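Local coordinates for protein beta-fructofuranosidase (Bifidobacterium adolescentis, PDB 6NOB) that probably hydrolyses terminal beta-fructofuranoside linkages, such as that of sucrose, as a member of glycoside hydrolase family 32, at residues 310-320 and 362-370; 283-294 and 337-348. One frame throughout, in Å; residues are numbered along the deposited sequence.

Interaction 1 of 2, residues 310-320 and 362-370; sequences GISTQNTGGWF and VLADFGHQI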
# COMPACT_ATOMS: atom_id res chain seq x y z
N GLY A 310 0.77 16.12 -22.36
CA GLY A 310 0.69 16.40 -20.95
C GLY A 310 -0.70 16.37 -20.37
O GLY A 310 -0.86 16.61 -19.16
N ILE A 311 -1.72 16.07 -21.17
CA ILE A 311 -3.11 16.06 -20.73
C ILE A 311 -3.74 14.75 -21.15
O ILE A 311 -3.68 14.37 -22.32
CB ILE A 311 -3.90 17.25 -21.31
CG1 ILE A 311 -3.31 18.57 -20.82
CG2 ILE A 311 -5.37 17.14 -20.94
CD1 ILE A 311 -3.56 19.73 -21.76
N SER A 312 -4.35 14.05 -20.20
CA SER A 312 -5.14 12.86 -20.48
C SER A 312 -6.61 13.26 -20.48
O SER A 312 -7.08 13.94 -19.56
CB SER A 312 -4.87 11.76 -19.45
OG SER A 312 -5.97 10.88 -19.34
N THR A 313 -7.34 12.85 -21.52
CA THR A 313 -8.69 13.34 -21.75
C THR A 313 -9.78 12.30 -21.58
O THR A 313 -10.96 12.66 -21.63
CB THR A 313 -8.81 13.95 -23.16
OG1 THR A 313 -8.48 12.96 -24.14
CG2 THR A 313 -7.88 15.15 -23.32
N GLN A 314 -9.44 11.02 -21.40
CA GLN A 314 -10.49 10.01 -21.27
C GLN A 314 -11.30 10.24 -20.01
O GLN A 314 -10.75 10.41 -18.92
CB GLN A 314 -9.90 8.60 -21.27
CG GLN A 314 -10.94 7.55 -21.67
CD GLN A 314 -10.55 6.13 -21.29
OE1 GLN A 314 -9.40 5.72 -21.45
NE2 GLN A 314 -11.52 5.37 -20.78
N ASN A 315 -12.62 10.27 -20.16
CA ASN A 315 -13.54 10.59 -19.08
C ASN A 315 -14.38 9.35 -18.78
O ASN A 315 -15.23 8.96 -19.59
CB ASN A 315 -14.43 11.77 -19.46
CG ASN A 315 -15.20 12.34 -18.29
OD1 ASN A 315 -15.61 11.62 -17.38
ND2 ASN A 315 -15.39 13.65 -18.30
N THR A 316 -14.14 8.73 -17.63
CA THR A 316 -14.88 7.54 -17.24
C THR A 316 -16.28 7.85 -16.72
O THR A 316 -16.95 6.94 -16.23
CB THR A 316 -14.08 6.73 -16.20
OG1 THR A 316 -13.75 7.56 -15.09
CG2 THR A 316 -12.81 6.18 -16.83
N GLY A 317 -16.73 9.10 -16.84
CA GLY A 317 -18.13 9.43 -16.64
C GLY A 317 -18.66 9.25 -15.24
O GLY A 317 -19.85 8.97 -15.06
N GLY A 318 -17.82 9.41 -14.23
CA GLY A 318 -18.23 9.28 -12.84
C GLY A 318 -18.68 10.59 -12.24
O GLY A 318 -19.17 11.48 -12.93
N TRP A 319 -18.50 10.70 -10.92
CA TRP A 319 -18.96 11.88 -10.20
C TRP A 319 -18.05 12.15 -9.01
O TRP A 319 -17.26 11.30 -8.59
CB TRP A 319 -20.41 11.73 -9.73
CG TRP A 319 -20.64 10.63 -8.72
CD1 TRP A 319 -20.60 10.75 -7.36
CD2 TRP A 319 -20.97 9.26 -9.00
NE1 TRP A 319 -20.87 9.53 -6.78
CE2 TRP A 319 -21.11 8.61 -7.76
CE3 TRP A 319 -21.16 8.53 -10.18
CZ2 TRP A 319 -21.42 7.25 -7.66
CZ3 TRP A 319 -21.47 7.19 -10.08
CH2 TRP A 319 -21.60 6.56 -8.83
N PHE A 320 -18.16 13.37 -8.47
CA PHE A 320 -17.36 13.81 -7.34
C PHE A 320 -18.10 13.55 -6.03
O PHE A 320 -19.30 13.81 -5.92
CB PHE A 320 -17.05 15.31 -7.48
CG PHE A 320 -16.45 15.92 -6.24
CD1 PHE A 320 -15.09 15.87 -6.02
CD2 PHE A 320 -17.26 16.56 -5.31
CE1 PHE A 320 -14.54 16.44 -4.88
CE2 PHE A 320 -16.72 17.13 -4.17
CZ PHE A 320 -15.35 17.07 -3.96
N VAL A 362 3.97 17.25 -15.62
CA VAL A 362 4.21 16.27 -16.66
C VAL A 362 2.88 15.67 -17.13
O VAL A 362 2.77 15.20 -18.27
CB VAL A 362 5.18 15.18 -16.17
CG1 VAL A 362 4.53 14.31 -15.11
CG2 VAL A 362 5.68 14.33 -17.33
N LEU A 363 1.86 15.69 -16.27
CA LEU A 363 0.57 15.10 -16.59
C LEU A 363 -0.52 15.81 -15.81
O LEU A 363 -0.36 16.10 -14.62
CB LEU A 363 0.55 13.60 -16.26
CG LEU A 363 -0.77 12.86 -16.51
CD1 LEU A 363 -1.06 12.80 -18.00
CD2 LEU A 363 -0.75 11.47 -15.91
N ALA A 364 -1.63 16.10 -16.49
CA ALA A 364 -2.84 16.59 -15.85
C ALA A 364 -4.01 15.79 -16.41
O ALA A 364 -4.10 15.59 -17.62
CB ALA A 364 -3.04 18.09 -16.10
N ASP A 365 -4.89 15.33 -15.52
CA ASP A 365 -6.01 14.48 -15.91
C ASP A 365 -7.26 15.35 -16.05
O ASP A 365 -8.03 15.52 -15.11
CB ASP A 365 -6.22 13.36 -14.90
CG ASP A 365 -7.11 12.25 -15.42
OD1 ASP A 365 -7.86 12.48 -16.40
OD2 ASP A 365 -7.07 11.13 -14.86
N PHE A 366 -7.45 15.91 -17.25
CA PHE A 366 -8.65 16.70 -17.50
C PHE A 366 -9.87 15.84 -17.75
O PHE A 366 -11.00 16.31 -17.55
CB PHE A 366 -8.42 17.65 -18.68
CG PHE A 366 -7.93 19.00 -18.27
CD1 PHE A 366 -6.57 19.23 -18.07
CD2 PHE A 366 -8.82 20.05 -18.06
CE1 PHE A 366 -6.12 20.47 -17.68
CE2 PHE A 366 -8.37 21.29 -17.66
CZ PHE A 366 -7.01 21.51 -17.48
N GLY A 367 -9.69 14.59 -18.17
CA GLY A 367 -10.81 13.67 -18.25
C GLY A 367 -11.46 13.44 -16.90
O GLY A 367 -12.66 13.18 -16.81
N HIS A 368 -10.68 13.55 -15.83
CA HIS A 368 -11.16 13.39 -14.46
C HIS A 368 -10.88 14.64 -13.64
O HIS A 368 -10.46 14.56 -12.48
CB HIS A 368 -10.55 12.15 -13.81
CG HIS A 368 -10.84 10.88 -14.55
ND1 HIS A 368 -9.89 10.23 -15.31
CD2 HIS A 368 -11.97 10.15 -14.65
CE1 HIS A 368 -10.43 9.15 -15.85
NE2 HIS A 368 -11.69 9.08 -15.46
N GLN A 369 -11.12 15.81 -14.23
CA GLN A 369 -10.80 17.06 -13.57
C GLN A 369 -11.68 17.34 -12.36
O GLN A 369 -11.32 18.20 -11.54
CB GLN A 369 -10.88 18.22 -14.56
CG GLN A 369 -12.29 18.65 -14.90
CD GLN A 369 -12.31 20.02 -15.53
OE1 GLN A 369 -12.53 20.16 -16.74
NE2 GLN A 369 -12.08 21.05 -14.72
N ILE A 370 -12.81 16.65 -12.22
CA ILE A 370 -13.62 16.84 -11.02
C ILE A 370 -13.02 16.15 -9.81
O ILE A 370 -13.42 16.44 -8.67
CB ILE A 370 -15.07 16.37 -11.24
CG1 ILE A 370 -15.11 14.88 -11.61
CG2 ILE A 370 -15.75 17.20 -12.32
CD1 ILE A 370 -16.51 14.33 -11.74
O HOH W 1 -8.02 10.53 -18.09
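Ile311 and Ser312 run parallel to Ala364 and Asp365, a short edge pairing in the mixed sheet of a five-bladed beta-propeller, the catalytic fold of glycoside hydrolase family 32. Three backbone bonds carry it: Ala364 N to Gly310 O, Ser312 N to Ala364 O (3.0 Å), and, where 362-370 turns away from the sheet, Gly367 N to Ser312 O, the last on a lone pair in the carbonyl plane. Beside them the CA-H of Gly367 points at Gln314 O, with CA and O 3.3 Å apart.

Apolar contact comes at two separate places. Ile311 places CG2 anti to its backbone N, which brings this branch 3.7 Å from CD1 of the Phe366 ring; farther along, Ile370 packs against Trp319 and Phe320, its CD1 reaching CA of Trp319 at 3.8 Å.

The polar part centres on Asp365. Its OD2 takes the ring N-H of His368 ND1 (3.0 Å) on the syn side, close to the imidazole plane, and also bonds Tyr408. Its OD1 accepts a hydrogen bond from a water that also donates to Gln314 O, linking the carboxylate to the carbonyl of 310-320. Held in this way, the imidazole offers its far edge to Thr316, whose hydroxyl also bonds Tyr395. Thr316 OG1 and His368 NE2 share a hydrogen bond of 2.6 Å close to the ring plane.

Interaction 2 of 2, residues 283-294 and 337-348; sequences PDRAYMVTATNL and TVPAMTLFSAKK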
# COMPACT_ATOMS: atom_id res chain seq x y z
N PRO A 283 19.82 13.15 -18.94
CA PRO A 283 20.37 11.92 -18.34
C PRO A 283 21.21 12.18 -17.11
O PRO A 283 21.45 11.24 -16.33
CB PRO A 283 21.20 11.32 -19.48
CG PRO A 283 21.56 12.48 -20.34
CD PRO A 283 20.39 13.42 -20.27
N ASP A 284 21.67 13.41 -16.89
CA ASP A 284 22.44 13.76 -15.71
C ASP A 284 21.56 14.24 -14.56
O ASP A 284 22.09 14.71 -13.54
CB ASP A 284 23.47 14.84 -16.05
CG ASP A 284 24.47 14.38 -17.10
OD1 ASP A 284 24.90 13.21 -17.03
OD2 ASP A 284 24.82 15.19 -17.98
N ARG A 285 20.23 14.14 -14.69
CA ARG A 285 19.32 14.57 -13.64
C ARG A 285 18.36 13.44 -13.29
O ARG A 285 17.94 12.68 -14.16
CB ARG A 285 18.53 15.82 -14.07
CG ARG A 285 19.40 17.01 -14.43
CD ARG A 285 18.56 18.23 -14.80
NE ARG A 285 18.00 18.88 -13.62
CZ ARG A 285 18.64 19.78 -12.88
NH1 ARG A 285 19.88 20.14 -13.20
NH2 ARG A 285 18.05 20.32 -11.83
N ALA A 286 18.02 13.34 -12.01
CA ALA A 286 16.96 12.46 -11.55
C ALA A 286 15.65 13.22 -11.51
O ALA A 286 15.63 14.44 -11.32
CB ALA A 286 17.28 11.89 -10.16
N TYR A 287 14.55 12.50 -11.70
CA TYR A 287 13.24 13.12 -11.85
C TYR A 287 12.28 12.64 -10.77
O TYR A 287 12.27 11.46 -10.42
CB TYR A 287 12.68 12.85 -13.25
CG TYR A 287 13.36 13.69 -14.30
CD1 TYR A 287 14.57 13.29 -14.86
CD2 TYR A 287 12.82 14.91 -14.70
CE1 TYR A 287 15.21 14.07 -15.80
CE2 TYR A 287 13.45 15.69 -15.65
CZ TYR A 287 14.65 15.27 -16.20
OH TYR A 287 15.28 16.04 -17.14
N MET A 288 11.49 13.58 -10.26
CA MET A 288 10.58 13.35 -9.14
C MET A 288 9.19 13.83 -9.54
O MET A 288 9.02 14.98 -9.95
CB MET A 288 11.06 14.09 -7.89
CG MET A 288 10.05 14.15 -6.74
SD MET A 288 10.44 15.42 -5.50
CE MET A 288 12.00 14.85 -4.84
N VAL A 289 8.20 12.95 -9.44
CA VAL A 289 6.80 13.33 -9.61
C VAL A 289 6.18 13.50 -8.23
O VAL A 289 6.51 12.76 -7.29
CB VAL A 289 6.02 12.29 -10.44
CG1 VAL A 289 6.50 12.30 -11.88
CG2 VAL A 289 6.14 10.90 -9.84
N THR A 290 5.30 14.48 -8.10
CA THR A 290 4.55 14.71 -6.88
C THR A 290 3.08 14.87 -7.24
O THR A 290 2.74 15.25 -8.36
CB THR A 290 5.06 15.95 -6.12
OG1 THR A 290 5.42 16.98 -7.06
CG2 THR A 290 6.28 15.60 -5.29
N ALA A 291 2.22 14.55 -6.28
CA ALA A 291 0.78 14.58 -6.48
C ALA A 291 0.22 15.88 -5.94
O ALA A 291 0.39 16.19 -4.75
CB ALA A 291 0.12 13.38 -5.80
N THR A 292 -0.46 16.64 -6.79
CA THR A 292 -1.10 17.89 -6.39
C THR A 292 -2.22 18.21 -7.38
O THR A 292 -2.65 17.35 -8.15
CB THR A 292 -0.08 19.03 -6.30
OG1 THR A 292 -0.71 20.19 -5.75
CG2 THR A 292 0.47 19.37 -7.68
N ASN A 293 -2.70 19.45 -7.33
CA ASN A 293 -3.65 19.97 -8.30
C ASN A 293 -3.21 21.37 -8.71
O ASN A 293 -2.55 22.07 -7.95
CB ASN A 293 -5.09 19.99 -7.75
CG ASN A 293 -5.18 20.67 -6.39
OD1 ASN A 293 -5.10 20.02 -5.35
ND2 ASN A 293 -5.36 21.99 -6.40
N LEU A 294 -3.59 21.76 -9.92
CA LEU A 294 -3.20 23.06 -10.45
C LEU A 294 -4.42 23.78 -11.00
O LEU A 294 -5.40 23.14 -11.38
CB LEU A 294 -2.13 22.92 -11.54
CG LEU A 294 -0.75 22.46 -11.06
CD1 LEU A 294 0.18 22.17 -12.24
CD2 LEU A 294 -0.14 23.50 -10.13
N THR A 337 -9.65 23.70 -10.33
CA THR A 337 -8.43 22.92 -10.30
C THR A 337 -8.59 21.61 -11.06
O THR A 337 -9.71 21.17 -11.35
CB THR A 337 -8.00 22.62 -8.85
OG1 THR A 337 -9.00 21.80 -8.22
CG2 THR A 337 -7.83 23.91 -8.06
N VAL A 338 -7.45 21.01 -11.38
CA VAL A 338 -7.39 19.72 -12.07
C VAL A 338 -6.24 18.93 -11.45
O VAL A 338 -5.18 19.52 -11.15
CB VAL A 338 -7.21 19.91 -13.58
CG1 VAL A 338 -6.04 20.85 -13.88
CG2 VAL A 338 -7.01 18.57 -14.29
N PRO A 339 -6.39 17.63 -11.21
CA PRO A 339 -5.27 16.85 -10.68
C PRO A 339 -4.07 16.89 -11.62
O PRO A 339 -4.21 16.76 -12.83
CB PRO A 339 -5.85 15.43 -10.56
CG PRO A 339 -7.33 15.65 -10.45
CD PRO A 339 -7.63 16.84 -11.30
N ALA A 340 -2.89 17.08 -11.04
CA ALA A 340 -1.67 17.22 -11.82
C ALA A 340 -0.51 16.51 -11.13
O ALA A 340 -0.42 16.50 -9.90
CB ALA A 340 -1.31 18.69 -12.05
N MET A 341 0.37 15.93 -11.94
CA MET A 341 1.64 15.38 -11.47
C MET A 341 2.72 16.41 -11.75
O MET A 341 3.18 16.57 -12.88
CB MET A 341 1.96 14.06 -12.17
CG MET A 341 1.15 12.89 -11.69
SD MET A 341 1.79 11.36 -12.37
CE MET A 341 0.43 10.26 -11.99
N THR A 342 3.12 17.13 -10.71
CA THR A 342 4.14 18.15 -10.85
C THR A 342 5.52 17.50 -10.85
O THR A 342 5.86 16.74 -9.94
CB THR A 342 4.02 19.18 -9.73
OG1 THR A 342 3.64 18.53 -8.51
CG2 THR A 342 2.99 20.23 -10.10
N LEU A 343 6.30 17.80 -11.89
CA LEU A 343 7.59 17.17 -12.12
C LEU A 343 8.72 18.07 -11.63
O LEU A 343 8.71 19.28 -11.86
CB LEU A 343 7.78 16.86 -13.60
CG LEU A 343 8.97 15.99 -13.98
CD1 LEU A 343 8.86 14.60 -13.37
CD2 LEU A 343 9.10 15.90 -15.49
N PHE A 344 9.70 17.46 -10.96
CA PHE A 344 10.90 18.14 -10.49
C PHE A 344 12.12 17.32 -10.89
O PHE A 344 12.05 16.11 -11.06
CB PHE A 344 10.90 18.33 -8.97
CG PHE A 344 9.77 19.17 -8.45
CD1 PHE A 344 8.53 18.60 -8.20
CD2 PHE A 344 9.95 20.51 -8.19
CE1 PHE A 344 7.48 19.37 -7.72
CE2 PHE A 344 8.91 21.29 -7.71
CZ PHE A 344 7.68 20.71 -7.47
N SER A 345 13.26 18.00 -11.03
CA SER A 345 14.50 17.32 -11.37
C SER A 345 15.66 17.93 -10.60
O SER A 345 15.67 19.12 -10.28
CB SER A 345 14.81 17.38 -12.87
OG SER A 345 15.00 18.72 -13.30
N ALA A 346 16.66 17.09 -10.32
CA ALA A 346 17.87 17.51 -9.62
C ALA A 346 19.08 16.87 -10.29
O ALA A 346 19.02 15.73 -10.75
CB ALA A 346 17.83 17.12 -8.14
N LYS A 347 20.19 17.62 -10.33
CA LYS A 347 21.41 17.10 -10.91
C LYS A 347 22.04 16.06 -10.00
O LYS A 347 22.25 16.31 -8.81
CB LYS A 347 22.40 18.23 -11.18
CG LYS A 347 23.67 17.78 -11.88
CD LYS A 347 24.13 18.80 -12.91
CE LYS A 347 25.22 18.22 -13.81
NZ LYS A 347 26.43 19.10 -13.86
N LYS A 348 22.33 14.89 -10.55
CA LYS A 348 23.02 13.85 -9.80
C LYS A 348 24.49 14.25 -9.59
O LYS A 348 25.06 14.97 -10.41
CB LYS A 348 22.93 12.51 -10.53
CG LYS A 348 21.51 11.98 -10.63
CD LYS A 348 21.43 10.74 -11.51
CE LYS A 348 21.73 11.08 -12.96
NZ LYS A 348 21.45 9.92 -13.86
O HOH W 2 18.88 9.66 -13.90
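Two neighbouring antiparallel strands of a propeller-blade sheet, 285-294 and 337-347, pair along their whole length: backbone N-H and C=O bonds join Ala286 with Ala346, Met288 with Phe344, Thr290 with Thr342 (one of the two weak), Thr292 with Ala340 and Leu294 with Val338. Arg285 holds Ser345 through two nitrogens: NE bonds Ser345 OG at 3.0 Å, near the guanidinium plane, while NH2 reaches Ser345 O at 3.1 Å from well above the carbonyl plane. A bend at chi3 (76°) lays one guanidinium face over the backbone N of Lys347. Ser345 OG also bonds Glu359 on the next strand, and Ser345 CB makes a CH-pi contact over the Tyr287 ring, 3.8 Å from its centroid.

The alternation of the beta ladder puts Tyr287, Val289 and Leu343 on one face, where Val289 CG1 touches Leu343 CD1 at 3.6 Å. Met288, Thr290, Thr342 and Phe344 share the other. There Thr290 OG1 lies 2.8 Å from Thr342 OG1 and also approaches the edge of the Phe344 ring, 3.2 Å from CE1. Leu294 CD1 packs against Ala340 CB. At the opposite end, Lys348 reaches across with a single bend at chi3, its NZ bonding Pro283 O at 2.8 Å and a water.

The two contacts share one mixed five-strand sheet, with their centres about 18 Å apart; interaction 1 also reaches the antiparallel sheet of 385-396 through strand 319-320. Across the shared sheet the strands run 268-273, 285-295, 337-347, 357-365 and 311-312, so interaction 2 joins the second and third strands and interaction 1 the fourth and fifth. The third and fourth strands connect them: Leu363 O and Met341 N are 2.8 Å apart, Val362 N and Met341 O 2.9 Å, both probable hydrogen bonds. After 285-295 the chain lays down the outer strand 311-312, visits 319-320 in the other sheet and comes back as 337-347, so the segments of the two contacts alternate.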